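Local coordinates for protein alkaline serine protease AL20 (Nesterenkonia abyssinica, PDB 3CP7) that probably hydrolyses peptide bonds in protein substrates as a secreted, thermostable, alkaline serine protease of the trypsin-like family, at residues Q123-Y128 with P172-G178; I115-R121 with Y202-Q208; Q183-S188 with F199-F203; D5-I9 with V109-S113. All blocks are in the same frame, centred on the assembly; numbering follows the deposited sequence.

Contact 1: residues Q123-Y128 with P172-G178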
# COMPACT_ATOMS: atom_id res chain seq x y z
N GLN A 123 -20.76 3.51 -18.35
CA GLN A 123 -20.12 3.62 -19.66
C GLN A 123 -20.02 2.27 -20.37
O GLN A 123 -20.21 1.22 -19.76
CB GLN A 123 -18.72 4.22 -19.51
CG GLN A 123 -18.67 5.61 -18.89
CD GLN A 123 -18.98 6.69 -19.89
OE1 GLN A 123 -18.08 7.36 -20.39
NE2 GLN A 123 -20.26 6.85 -20.21
N TYR A 124 -19.72 2.32 -21.66
CA TYR A 124 -19.49 1.13 -22.47
C TYR A 124 -18.01 0.73 -22.38
O TYR A 124 -17.12 1.58 -22.49
CB TYR A 124 -19.87 1.41 -23.93
CG TYR A 124 -19.74 0.22 -24.85
CD1 TYR A 124 -20.79 -0.67 -25.02
CD2 TYR A 124 -18.56 -0.01 -25.54
CE1 TYR A 124 -20.66 -1.76 -25.87
CE2 TYR A 124 -18.42 -1.10 -26.38
CZ TYR A 124 -19.48 -1.97 -26.55
OH TYR A 124 -19.33 -3.05 -27.40
N TYR A 125 -17.78 -0.56 -22.19
CA TYR A 125 -16.44 -1.10 -22.00
C TYR A 125 -16.13 -2.26 -22.92
O TYR A 125 -17.03 -3.01 -23.33
CB TYR A 125 -16.28 -1.62 -20.57
CG TYR A 125 -16.23 -0.55 -19.51
CD1 TYR A 125 -17.37 -0.20 -18.79
CD2 TYR A 125 -15.03 0.13 -19.23
CE1 TYR A 125 -17.33 0.79 -17.82
CE2 TYR A 125 -14.98 1.12 -18.26
CZ TYR A 125 -16.15 1.45 -17.56
OH TYR A 125 -16.14 2.42 -16.58
N SER A 126 -14.84 -2.41 -23.19
CA SER A 126 -14.26 -3.62 -23.74
C SER A 126 -13.29 -4.16 -22.69
O SER A 126 -12.33 -3.47 -22.31
CB SER A 126 -13.50 -3.29 -25.03
OG SER A 126 -14.39 -2.76 -25.99
N ALA A 127 -13.57 -5.37 -22.20
CA ALA A 127 -12.75 -5.99 -21.14
C ALA A 127 -12.00 -7.18 -21.72
O ALA A 127 -12.52 -7.89 -22.58
CB ALA A 127 -13.63 -6.44 -19.99
N TYR A 128 -10.77 -7.39 -21.25
CA TYR A 128 -9.88 -8.40 -21.82
C TYR A 128 -9.27 -9.25 -20.73
O TYR A 128 -9.10 -8.80 -19.59
CB TYR A 128 -8.78 -7.73 -22.66
CG TYR A 128 -9.36 -7.08 -23.88
CD1 TYR A 128 -9.89 -5.80 -23.82
CD2 TYR A 128 -9.40 -7.76 -25.10
CE1 TYR A 128 -10.47 -5.20 -24.94
CE2 TYR A 128 -9.97 -7.17 -26.23
CZ TYR A 128 -10.51 -5.91 -26.13
OH TYR A 128 -11.07 -5.30 -27.22
N PRO A 172 -7.83 -5.85 -18.08
CA PRO A 172 -8.27 -4.46 -18.16
C PRO A 172 -9.68 -4.27 -18.70
O PRO A 172 -10.12 -5.02 -19.59
CB PRO A 172 -7.27 -3.83 -19.13
CG PRO A 172 -6.89 -4.98 -20.03
CD PRO A 172 -6.84 -6.18 -19.13
N TRP A 173 -10.38 -3.27 -18.17
CA TRP A 173 -11.57 -2.72 -18.81
C TRP A 173 -11.16 -1.42 -19.48
O TRP A 173 -10.69 -0.50 -18.81
CB TRP A 173 -12.64 -2.38 -17.79
CG TRP A 173 -13.36 -3.53 -17.16
CD1 TRP A 173 -12.91 -4.82 -17.00
CD2 TRP A 173 -14.66 -3.47 -16.55
NE1 TRP A 173 -13.88 -5.57 -16.36
CE2 TRP A 173 -14.94 -4.76 -16.06
CE3 TRP A 173 -15.61 -2.44 -16.38
CZ2 TRP A 173 -16.15 -5.06 -15.41
CZ3 TRP A 173 -16.79 -2.74 -15.73
CH2 TRP A 173 -17.05 -4.04 -15.25
N PHE A 174 -11.35 -1.34 -20.79
CA PHE A 174 -11.09 -0.10 -21.53
C PHE A 174 -12.40 0.58 -21.87
O PHE A 174 -13.36 -0.07 -22.29
CB PHE A 174 -10.33 -0.40 -22.83
CG PHE A 174 -9.01 -1.08 -22.61
CD1 PHE A 174 -8.79 -2.37 -23.07
CD2 PHE A 174 -7.98 -0.41 -21.96
CE1 PHE A 174 -7.55 -2.98 -22.88
CE2 PHE A 174 -6.74 -1.02 -21.75
CZ PHE A 174 -6.53 -2.30 -22.22
N LEU A 175 -12.43 1.89 -21.65
CA LEU A 175 -13.55 2.69 -22.14
C LEU A 175 -13.65 2.56 -23.65
O LEU A 175 -12.65 2.66 -24.36
CB LEU A 175 -13.38 4.15 -21.72
CG LEU A 175 -13.59 4.36 -20.21
CD1 LEU A 175 -12.96 5.65 -19.72
CD2 LEU A 175 -15.07 4.31 -19.87
N GLY A 176 -14.87 2.32 -24.14
CA GLY A 176 -15.12 2.29 -25.58
C GLY A 176 -14.89 0.93 -26.23
O GLY A 176 -14.88 -0.10 -25.55
N ASN A 177 -14.71 0.92 -27.56
CA ASN A 177 -14.58 -0.35 -28.27
C ASN A 177 -13.13 -0.63 -28.63
O ASN A 177 -12.44 0.20 -29.23
CB ASN A 177 -15.51 -0.43 -29.51
CG ASN A 177 -16.22 -1.82 -29.63
OD1 ASN A 177 -15.60 -2.83 -29.96
ND2 ASN A 177 -17.51 -1.85 -29.34
N GLY A 178 -12.67 -1.81 -28.22
CA GLY A 178 -11.32 -2.26 -28.54
C GLY A 178 -10.32 -2.09 -27.41
O GLY A 178 -10.67 -1.70 -26.29
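Strands 124-128 and 172-175 run antiparallel (150° between directions, axes 4.5 Å apart at closest), and the pair presents different relief on its two faces. On the A127 face, the small methyl leaves a hollow for the indole: A127 CB lies 3.5 Å from W173 CD1. The same indole turns its edge to the face of Y125, ring centroids 5.0 Å apart and planes at 58°, while W173 NE1 bonds to N187. Beside them L175 CD2 fills the gap between Y125 CE2 (3.6 Å) and Q123 CB (3.7 Å). On the S126 face, F174 CD1 meets Y128 CD1 at 3.7 Å, the rings oblique. S126 OG sits in the bend of G176-G178, donating to G176 O (2.7 Å) and accepting from G178 N (3.0 Å), though its modelled place is less certain. Near-linear bonds, S126 N to F174 O (2.9 Å) and F174 N to S126 O (2.8 Å), fix the register. Backbone bonds thus set the alignment, rings fill the relief on both faces, and the S126 hydroxyl serves the turn where strand 172-175 ends.

Contact 2: residues I115-R121 with Y202-Q208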
# COMPACT_ATOMS: atom_id res chain seq x y z
N ILE A 115 -4.73 5.62 -18.40
CA ILE A 115 -5.60 5.17 -17.31
C ILE A 115 -6.40 6.38 -16.84
O ILE A 115 -5.87 7.50 -16.79
CB ILE A 115 -4.76 4.50 -16.19
CG1 ILE A 115 -5.66 3.92 -15.09
CG2 ILE A 115 -3.70 5.46 -15.64
CD1 ILE A 115 -4.90 3.00 -14.13
N ALA A 116 -7.67 6.15 -16.55
CA ALA A 116 -8.62 7.22 -16.21
C ALA A 116 -9.33 6.93 -14.90
O ALA A 116 -9.61 5.76 -14.57
CB ALA A 116 -9.64 7.41 -17.34
N PHE A 117 -9.64 7.99 -14.17
CA PHE A 117 -10.31 7.89 -12.87
C PHE A 117 -11.44 8.89 -12.78
O PHE A 117 -11.46 9.89 -13.53
CB PHE A 117 -9.31 8.16 -11.74
CG PHE A 117 -8.05 7.35 -11.86
CD1 PHE A 117 -7.99 6.06 -11.37
CD2 PHE A 117 -6.93 7.89 -12.50
CE1 PHE A 117 -6.84 5.30 -11.49
CE2 PHE A 117 -5.76 7.13 -12.61
CZ PHE A 117 -5.71 5.85 -12.10
N ASN A 118 -12.36 8.64 -11.86
CA ASN A 118 -13.47 9.57 -11.62
C ASN A 118 -14.24 9.90 -12.88
O ASN A 118 -14.60 11.06 -13.14
CB ASN A 118 -12.99 10.81 -10.86
CG ASN A 118 -12.58 10.48 -9.45
OD1 ASN A 118 -13.34 9.86 -8.71
ND2 ASN A 118 -11.38 10.87 -9.08
N GLN A 119 -14.50 8.85 -13.65
CA GLN A 119 -15.30 8.92 -14.86
C GLN A 119 -16.75 8.55 -14.56
O GLN A 119 -17.03 7.98 -13.51
CB GLN A 119 -14.70 7.99 -15.92
CG GLN A 119 -13.27 8.33 -16.28
CD GLN A 119 -13.13 9.73 -16.85
OE1 GLN A 119 -13.76 10.06 -17.86
NE2 GLN A 119 -12.32 10.56 -16.22
N PRO A 120 -17.69 8.88 -15.47
CA PRO A 120 -19.07 8.51 -15.21
C PRO A 120 -19.26 7.01 -15.03
O PRO A 120 -18.50 6.20 -15.58
CB PRO A 120 -19.80 8.99 -16.47
CG PRO A 120 -18.97 10.10 -16.98
CD PRO A 120 -17.56 9.65 -16.72
N ARG A 121 -20.28 6.65 -14.25
CA ARG A 121 -20.77 5.28 -14.20
C ARG A 121 -21.58 4.96 -15.45
O ARG A 121 -22.08 5.87 -16.12
CB ARG A 121 -21.63 5.09 -12.94
CG ARG A 121 -20.85 5.31 -11.64
CD ARG A 121 -21.72 5.11 -10.40
NE ARG A 121 -22.11 3.71 -10.19
CZ ARG A 121 -21.31 2.77 -9.67
NH1 ARG A 121 -20.07 3.07 -9.32
NH2 ARG A 121 -21.73 1.52 -9.54
N TYR A 202 -15.02 0.45 -9.14
CA TYR A 202 -15.02 1.82 -9.62
C TYR A 202 -13.63 2.42 -9.48
O TYR A 202 -13.02 2.37 -8.40
CB TYR A 202 -16.07 2.67 -8.89
CG TYR A 202 -16.16 4.07 -9.43
CD1 TYR A 202 -15.57 5.13 -8.74
CD2 TYR A 202 -16.78 4.33 -10.65
CE1 TYR A 202 -15.62 6.42 -9.25
CE2 TYR A 202 -16.84 5.63 -11.16
CZ TYR A 202 -16.26 6.66 -10.45
OH TYR A 202 -16.30 7.94 -10.96
N PHE A 203 -13.11 3.00 -10.56
CA PHE A 203 -11.82 3.68 -10.49
C PHE A 203 -12.05 5.12 -10.05
O PHE A 203 -12.30 6.02 -10.88
CB PHE A 203 -11.09 3.62 -11.84
CG PHE A 203 -10.14 2.43 -11.99
CD1 PHE A 203 -10.29 1.25 -11.24
CD2 PHE A 203 -9.12 2.50 -12.93
CE1 PHE A 203 -9.38 0.17 -11.41
CE2 PHE A 203 -8.24 1.41 -13.11
CZ PHE A 203 -8.37 0.26 -12.35
N GLY A 204 -11.98 5.34 -8.74
CA GLY A 204 -12.18 6.66 -8.16
C GLY A 204 -10.89 7.24 -7.61
O GLY A 204 -9.81 6.92 -8.10
N SER A 205 -11.00 8.04 -6.57
CA SER A 205 -9.83 8.71 -6.00
C SER A 205 -8.90 7.75 -5.27
O SER A 205 -7.69 7.99 -5.19
CB SER A 205 -10.25 9.84 -5.08
OG SER A 205 -11.14 9.39 -4.08
N GLY A 206 -9.45 6.65 -4.74
CA GLY A 206 -8.61 5.62 -4.12
C GLY A 206 -7.70 5.00 -5.16
O GLY A 206 -6.46 4.93 -4.97
N ALA A 207 -8.29 4.56 -6.26
CA ALA A 207 -7.53 3.97 -7.35
C ALA A 207 -6.54 4.99 -7.91
O ALA A 207 -5.40 4.63 -8.20
CB ALA A 207 -8.44 3.44 -8.42
N GLN A 208 -6.95 6.25 -8.05
CA GLN A 208 -6.04 7.25 -8.62
C GLN A 208 -4.82 7.47 -7.75
O GLN A 208 -3.69 7.51 -8.24
CB GLN A 208 -6.75 8.57 -8.84
CG GLN A 208 -5.83 9.58 -9.51
CD GLN A 208 -6.54 10.75 -10.10
OE1 GLN A 208 -7.68 11.04 -9.75
NE2 GLN A 208 -5.87 11.46 -11.00
O HOH W 1 -13.70 8.97 -6.11
O HOH W 2 -9.67 12.32 -10.98
O HOH W 3 -16.14 10.20 -9.00
O HOH W 4 -13.96 6.11 -13.07
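Three residues carry most of this contact: F117, Y202 and N118. F117 lies on the first turn of helix 205-214, with Q208 CA 3.5 Å from the centroid of its ring and only 12° off the ring normal, a CH-pi contact; F117 CE1 also reaches A207 CB at 3.9 Å. Its ring is nearly parallel to that of F203 (20°) but slid aside, centroids 5.8 Å apart. Y202 spans the other end, its OH donating to Q119 O at 2.7 Å. Between them N118, in a left-handed conformation (phi 54°, psi 44°), gives its backbone N to F203 O (2.8 Å, 161°). Waters serve its side chain: N118 OD1 accepts from water 1 (2.8 Å), which in turn accepts from the helix amide S205 N (2.9 Å), and water 2 links N118 ND2 (2.9 Å) to Q208 OE1 (2.7 Å). G204 occupies the N-cap, its O receiving Q208 N at 2.9 Å. Docking of a C-terminal helix beside the connection between the two barrels is characteristic of the chymotrypsin-like fold.

Contact 3: residues Q183-S188 with F199-F203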
# COMPACT_ATOMS: atom_id res chain seq x y z
N GLN A 183 -7.81 2.72 -19.75
CA GLN A 183 -8.23 1.72 -18.76
C GLN A 183 -8.99 2.40 -17.63
O GLN A 183 -8.56 3.43 -17.12
CB GLN A 183 -7.02 0.96 -18.21
CG GLN A 183 -7.45 -0.07 -17.17
CD GLN A 183 -6.41 -1.11 -16.88
OE1 GLN A 183 -5.30 -1.10 -17.44
NE2 GLN A 183 -6.76 -2.05 -16.01
N ASN A 184 -10.11 1.80 -17.25
CA ASN A 184 -10.95 2.42 -16.24
C ASN A 184 -11.60 1.44 -15.25
O ASN A 184 -12.43 1.82 -14.43
CB ASN A 184 -11.99 3.31 -16.93
CG ASN A 184 -12.80 4.14 -15.96
OD1 ASN A 184 -12.25 4.96 -15.18
ND2 ASN A 184 -14.11 3.99 -16.02
N SER A 185 -11.18 0.17 -15.32
CA SER A 185 -11.47 -0.81 -14.27
C SER A 185 -10.65 -2.06 -14.57
O SER A 185 -9.76 -2.05 -15.45
CB SER A 185 -12.97 -1.12 -14.13
OG SER A 185 -13.21 -1.91 -12.98
N THR A 186 -10.97 -3.12 -13.85
CA THR A 186 -10.26 -4.36 -13.95
C THR A 186 -11.30 -5.48 -13.72
O THR A 186 -12.28 -5.28 -12.98
CB THR A 186 -9.17 -4.21 -12.86
OG1 THR A 186 -7.84 -3.95 -13.37
CG2 THR A 186 -9.39 -4.91 -11.49
N ASN A 187 -11.13 -6.63 -14.37
CA ASN A 187 -11.96 -7.80 -14.05
C ASN A 187 -11.72 -8.21 -12.61
O ASN A 187 -10.58 -8.49 -12.25
CB ASN A 187 -11.63 -9.00 -14.94
CG ASN A 187 -11.85 -8.73 -16.42
OD1 ASN A 187 -12.82 -8.05 -16.81
ND2 ASN A 187 -10.96 -9.25 -17.25
N SER A 188 -12.77 -8.28 -11.80
CA SER A 188 -12.60 -8.62 -10.39
C SER A 188 -13.33 -9.88 -9.92
O SER A 188 -12.71 -10.76 -9.32
CB SER A 188 -12.95 -7.41 -9.52
OG SER A 188 -13.09 -7.77 -8.15
N PHE A 199 -17.86 -8.27 -12.73
CA PHE A 199 -17.82 -7.03 -11.97
C PHE A 199 -16.41 -6.51 -11.86
O PHE A 199 -15.45 -7.27 -11.75
CB PHE A 199 -18.47 -7.20 -10.59
CG PHE A 199 -19.94 -7.48 -10.70
CD1 PHE A 199 -20.40 -8.77 -10.87
CD2 PHE A 199 -20.85 -6.43 -10.71
CE1 PHE A 199 -21.77 -9.04 -11.02
CE2 PHE A 199 -22.23 -6.68 -10.87
CZ PHE A 199 -22.68 -7.98 -11.03
N GLY A 200 -16.32 -5.19 -11.93
CA GLY A 200 -15.06 -4.49 -11.79
C GLY A 200 -15.23 -3.30 -10.89
O GLY A 200 -16.29 -2.68 -10.88
N PRO A 201 -14.19 -2.96 -10.13
CA PRO A 201 -14.33 -1.87 -9.17
C PRO A 201 -14.38 -0.49 -9.82
O PRO A 201 -13.81 -0.28 -10.90
CB PRO A 201 -13.06 -2.00 -8.31
CG PRO A 201 -12.05 -2.60 -9.27
CD PRO A 201 -12.85 -3.59 -10.07
N TYR A 202 -15.02 0.45 -9.14
CA TYR A 202 -15.02 1.82 -9.62
C TYR A 202 -13.63 2.42 -9.48
O TYR A 202 -13.02 2.37 -8.40
CB TYR A 202 -16.07 2.67 -8.89
CG TYR A 202 -16.16 4.07 -9.43
CD1 TYR A 202 -15.57 5.13 -8.74
CD2 TYR A 202 -16.78 4.33 -10.65
CE1 TYR A 202 -15.62 6.42 -9.25
CE2 TYR A 202 -16.84 5.63 -11.16
CZ TYR A 202 -16.26 6.66 -10.45
OH TYR A 202 -16.30 7.94 -10.96
N PHE A 203 -13.11 3.00 -10.56
CA PHE A 203 -11.82 3.68 -10.49
C PHE A 203 -12.05 5.12 -10.05
O PHE A 203 -12.30 6.02 -10.88
CB PHE A 203 -11.09 3.62 -11.84
CG PHE A 203 -10.14 2.43 -11.99
CD1 PHE A 203 -10.29 1.25 -11.24
CD2 PHE A 203 -9.12 2.50 -12.93
CE1 PHE A 203 -9.38 0.17 -11.41
CE2 PHE A 203 -8.24 1.41 -13.11
CZ PHE A 203 -8.37 0.26 -12.35
O HOH W 5 -14.68 2.55 -13.00
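The shortest polar link is S185 OG to P201 O, 2.7 Å, with the serine as donor. S188 N to F199 O follows at 2.9 Å (angle at H 144°), the one direct backbone-to-backbone hydrogen bond between the segments. Water 5 makes a third connection, donating to N184 O (2.8 Å) and accepting from F203 N (2.9 Å). Strands 183-191 and 197-200 lie at opposite ends of the strand order of the second sheet, so the S188-F199 bond between them helps to close the C-terminal barrel of the trypsin-like fold; the S185 and water 5 links hold the loop that follows strand 197-200. N184 and S185 together face W173 of the neighbouring strand as a classic beta bulge, and the backbone of W173 bonds to both. S188 OG bonds to D91, whose position is consistent with the aspartate of a Ser-His-Asp triad; a serine in this role is familiar from chymotrypsin relatives. G200 passes close under the strand, G200 CA lying 3.1 Å from T186 O; a CB here would clash with S185 OG and T186 O. P201 packs next to it, with P201 CD 3.4 Å from T186 O and 3.9 Å from S188 CB. Farthest along, the ring of F203 faces the bulge: S185 CA stands 3.7 Å from the ring centroid, 13° off its normal, in a CH-pi contact, while N184 O approaches F203 CG at 3.4 Å.

Contact 4: residues D5-I9 with V109-S113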
# COMPACT_ATOMS: atom_id res chain seq x y z
N ASP A 5 -1.58 -7.92 -31.24
CA ASP A 5 -2.03 -6.56 -31.53
C ASP A 5 -2.21 -5.67 -30.30
O ASP A 5 -2.40 -4.47 -30.44
CB ASP A 5 -3.29 -6.59 -32.38
CG ASP A 5 -3.00 -6.95 -33.82
OD1 ASP A 5 -1.96 -6.50 -34.36
OD2 ASP A 5 -3.82 -7.69 -34.41
N SER A 6 -2.16 -6.25 -29.11
CA SER A 6 -2.33 -5.47 -27.88
C SER A 6 -1.36 -5.95 -26.81
O SER A 6 -1.79 -6.49 -25.79
CB SER A 6 -3.79 -5.57 -27.38
OG SER A 6 -4.15 -6.92 -27.15
N PRO A 7 -0.04 -5.79 -27.04
CA PRO A 7 0.97 -6.39 -26.18
C PRO A 7 1.08 -5.79 -24.78
O PRO A 7 1.77 -6.36 -23.94
CB PRO A 7 2.27 -6.16 -26.96
CG PRO A 7 2.00 -4.95 -27.78
CD PRO A 7 0.57 -5.06 -28.18
N HIS A 8 0.42 -4.66 -24.55
CA HIS A 8 0.32 -4.14 -23.19
C HIS A 8 -0.53 -5.05 -22.30
O HIS A 8 -0.34 -5.04 -21.09
CB HIS A 8 -0.24 -2.71 -23.20
CG HIS A 8 -1.44 -2.51 -24.07
ND1 HIS A 8 -2.73 -2.61 -23.59
CD2 HIS A 8 -1.55 -2.21 -25.39
CE1 HIS A 8 -3.59 -2.37 -24.57
NE2 HIS A 8 -2.89 -2.12 -25.67
N ILE A 9 -1.43 -5.82 -22.90
CA ILE A 9 -2.23 -6.79 -22.12
C ILE A 9 -1.43 -8.09 -22.00
O ILE A 9 -0.79 -8.52 -22.97
CB ILE A 9 -3.59 -7.10 -22.79
CG1 ILE A 9 -4.29 -5.82 -23.27
CG2 ILE A 9 -4.48 -7.86 -21.81
CD1 ILE A 9 -5.59 -6.06 -24.02
N VAL A 109 7.98 -2.97 -24.60
CA VAL A 109 6.78 -3.14 -25.41
C VAL A 109 6.55 -1.93 -26.32
O VAL A 109 5.96 -2.07 -27.39
CB VAL A 109 5.55 -3.46 -24.50
CG1 VAL A 109 4.27 -3.45 -25.28
CG2 VAL A 109 5.75 -4.81 -23.84
N GLY A 110 7.01 -0.76 -25.89
CA GLY A 110 6.98 0.44 -26.73
C GLY A 110 5.68 1.22 -26.63
O GLY A 110 5.49 2.21 -27.33
N THR A 111 4.79 0.77 -25.75
CA THR A 111 3.48 1.40 -25.57
C THR A 111 2.88 0.99 -24.23
O THR A 111 3.43 0.12 -23.53
CB THR A 111 2.53 1.05 -26.75
OG1 THR A 111 1.38 1.90 -26.71
CG2 THR A 111 2.11 -0.42 -26.73
N ALA A 112 1.79 1.67 -23.88
CA ALA A 112 1.07 1.43 -22.64
C ALA A 112 -0.30 2.05 -22.78
O ALA A 112 -0.50 2.96 -23.59
CB ALA A 112 1.80 2.08 -21.47
N SER A 113 -1.25 1.57 -21.99
CA SER A 113 -2.58 2.17 -21.96
C SER A 113 -2.61 3.43 -21.11
O SER A 113 -1.99 3.46 -20.04
CB SER A 113 -3.56 1.19 -21.34
OG SER A 113 -3.67 0.04 -22.14
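A type I beta turn from S6 to I9, closed by I9 N to S6 O at 3.0 Å, leads into strand 9-16 of the N-terminal barrel of this trypsin-like fold. Its central residues have the expected angles, P7 at -70°/-10° and H8 at -67°/-26°. The partner segment starts where helix 105-109 ends: V109 is still helical (-80°/-29°), G110 swings to a positive phi of 88°, and T111 to S113 run extended. The backbones do not pair. Their closest CA atoms, H8 CA and A112 CA, are 5.6 Å apart, P7 CA and V109 CA are 6.7 Å apart, and no clear hydrogen bond crosses. The segments bury 227 Å² between them, and the contacts are made largely by side chains. P7 and V109 supply the apolar part, with P7 CG 3.7 Å from V109 CG1; the same methyl, V109 CG1, lies 4.1 Å from H8 N. H8 leans across the extended part, H8 CD2 4.3 Å from T111 CG2 and H8 CB 4.4 Å from A112 CA. Both segments are tied to strand 19-27, since the backbones of H8 and S113 each bond to I27. The polar ends converge on N26: its side-chain OD1 pairs with H8 ND1 and its ND2 with S113 OG, while H8 ND1 and S113 OG themselves stand 3.2 Å apart.

Overall arrangement
Contacts 1, 2 and 3 cluster in and around the second barrel, whereas contact 4 sits where the N-terminal segment meets the connector, at the edge of the first. Contact 3 lies about 10 Å from contact 1 and 9 Å from contact 2, centre to centre; it shares Y202 and F203 with contact 2 and the sheet containing neighbouring strands 172-175 and 183-191 with contact 1. Contact 4, about 15 Å from contact 1 between centres, touches it through F174, and through Y128 on I9. Residues 109-121 lead from contact 4 into contact 2, whose loop encloses contact 1. The connector is thus held at its start by the N-terminal segment and at its end by the segment entering the C-terminal helix, while contacts 1 and 3 build the second barrel.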